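Local coordinates for UDP-N-acetylglucosamine 4,6-dehydratase (Vibrio fischeri, PDB 3PVZ), which converts UDP-N-acetylglucosamine to a 4-keto-6-deoxy sugar nucleotide by 4,6-dehydration, with NAD bound as cofactor in a Rossmann-type fold, at the interface of chains A and B. Residues are numbered along the deposited sequence; one frame, centred on the assembly and turned at random. Chains: chain A/B, UDP-N-acetylglucosamine 4,6-dehydratase.

The interface of chains A and B. Residues chain A 216-217, 220, 222; chain B 75, 78-79, 82.
A:Arg217 meets the carboxylate of B:Glu75 end-on, a worked example of how one arginine can organise a polar subunit contact. Guanidinium and carboxylate lie nearly coplanar, 11° apart, and each oxygen offers its syn lone pair. NH2 of A:Arg217 stands 2.9 Å from OE2 of B:Glu75. NH1 of A:Arg217 reaches OE1 of B:Glu75 at a longer 3.3 Å. The ammonium NZ of A:Lys220 comes to the same OE2 of B:Glu75 from the anti side at 2.8 Å, leaving that oxygen gripped by two cationic donors. This lysine, extended beyond CG, also bridges to B:Asp79, its NZ sitting 2.8 Å from OD2 and well above the carboxylate plane. The other oxygen, OD1 of B:Asp79, accepts from the amide NE2 of A:Gln222 at 2.8 Å, with amide and carboxylate planes almost perpendicular (81°).

In the second shell, OE1 of A:Gln222 takes bonds from both NE and NH2 of A:Arg217, 2.7 Å from the latter, and so helps fix the guanidinium's rotation. On the opposing helix, B:70-84, CG of B:Glu75 is anti to the backbone N (chi1 170°) and the chain then bends, presenting its carboxylate to A:Arg217. CB of B:Ser82 packs 3.4 Å from CD of A:Gln222. CB and CG of A:Gln216 pack against the B:Glu75 carboxylate, the amide plane nearly perpendicular to it. The patch ties the end of helix A:210-219 and the following loop to helix B:70-84; repeated by two-fold symmetry, it probably helps hold together the deposited pair, which may be the biological dimer.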
# COMPACT_ATOMS: atom_id res chain seq x y z
N GLN A 216 1.56 15.56 5.68
CA GLN A 216 0.61 15.69 4.60
C GLN A 216 -0.18 16.95 4.79
O GLN A 216 -0.33 17.75 3.86
CB GLN A 216 -0.30 14.46 4.54
CG GLN A 216 0.44 13.19 4.23
CD GLN A 216 0.99 13.16 2.82
OE1 GLN A 216 2.19 13.28 2.62
NE2 GLN A 216 0.11 13.01 1.83
N ARG A 217 -0.66 17.16 6.02
CA ARG A 217 -1.39 18.37 6.34
C ARG A 217 -0.56 19.60 5.98
O ARG A 217 -1.06 20.51 5.34
CB ARG A 217 -1.81 18.41 7.81
CG ARG A 217 -2.67 17.24 8.31
CD ARG A 217 -4.08 17.21 7.80
NE ARG A 217 -4.22 16.93 6.37
CZ ARG A 217 -3.93 15.79 5.75
NH1 ARG A 217 -3.41 14.73 6.39
NH2 ARG A 217 -4.15 15.70 4.46
N LYS A 220 -0.41 20.14 2.23
CA LYS A 220 -1.68 20.42 1.58
C LYS A 220 -2.38 21.65 2.17
O LYS A 220 -3.57 21.82 2.00
CB LYS A 220 -2.60 19.19 1.65
CG LYS A 220 -2.01 17.96 0.96
CD LYS A 220 -2.90 16.74 1.05
CE LYS A 220 -2.25 15.55 0.29
NZ LYS A 220 -3.10 14.29 0.26
N GLN A 222 -3.43 22.31 5.10
CA GLN A 222 -4.58 21.90 5.93
C GLN A 222 -4.27 21.92 7.44
O GLN A 222 -3.11 21.82 7.85
CB GLN A 222 -5.06 20.51 5.53
CG GLN A 222 -5.85 20.45 4.22
CD GLN A 222 -5.93 19.02 3.65
OE1 GLN A 222 -5.17 18.15 4.05
NE2 GLN A 222 -6.88 18.79 2.75
N GLU B 75 -4.78 8.21 4.10
CA GLU B 75 -4.45 9.58 3.74
C GLU B 75 -5.58 10.21 2.88
O GLU B 75 -5.90 11.37 3.04
CB GLU B 75 -3.12 9.67 2.98
CG GLU B 75 -2.85 11.10 2.36
CD GLU B 75 -3.13 12.26 3.33
OE1 GLU B 75 -3.04 12.03 4.56
OE2 GLU B 75 -3.44 13.39 2.87
N ARG B 78 -8.28 11.20 5.38
CA ARG B 78 -7.79 12.39 6.04
C ARG B 78 -7.92 13.60 5.13
O ARG B 78 -8.41 14.64 5.55
CB ARG B 78 -6.34 12.19 6.48
CG ARG B 78 -6.23 11.29 7.67
CD ARG B 78 -4.79 11.00 8.03
NE ARG B 78 -4.70 10.05 9.13
CZ ARG B 78 -3.59 9.47 9.56
NH1 ARG B 78 -2.42 9.70 8.96
NH2 ARG B 78 -3.65 8.64 10.59
N ASP B 79 -7.45 13.48 3.88
CA ASP B 79 -7.43 14.63 2.95
C ASP B 79 -8.87 15.08 2.70
O ASP B 79 -9.14 16.26 2.70
CB ASP B 79 -6.72 14.24 1.60
CG ASP B 79 -6.36 15.47 0.71
OD1 ASP B 79 -6.78 16.59 0.98
OD2 ASP B 79 -5.62 15.31 -0.29
N SER B 82 -10.45 16.99 5.77
CA SER B 82 -9.96 18.38 5.89
C SER B 82 -10.47 19.28 4.78
O SER B 82 -10.80 20.43 5.03
CB SER B 82 -8.44 18.44 5.86
OG SER B 82 -7.88 17.80 6.98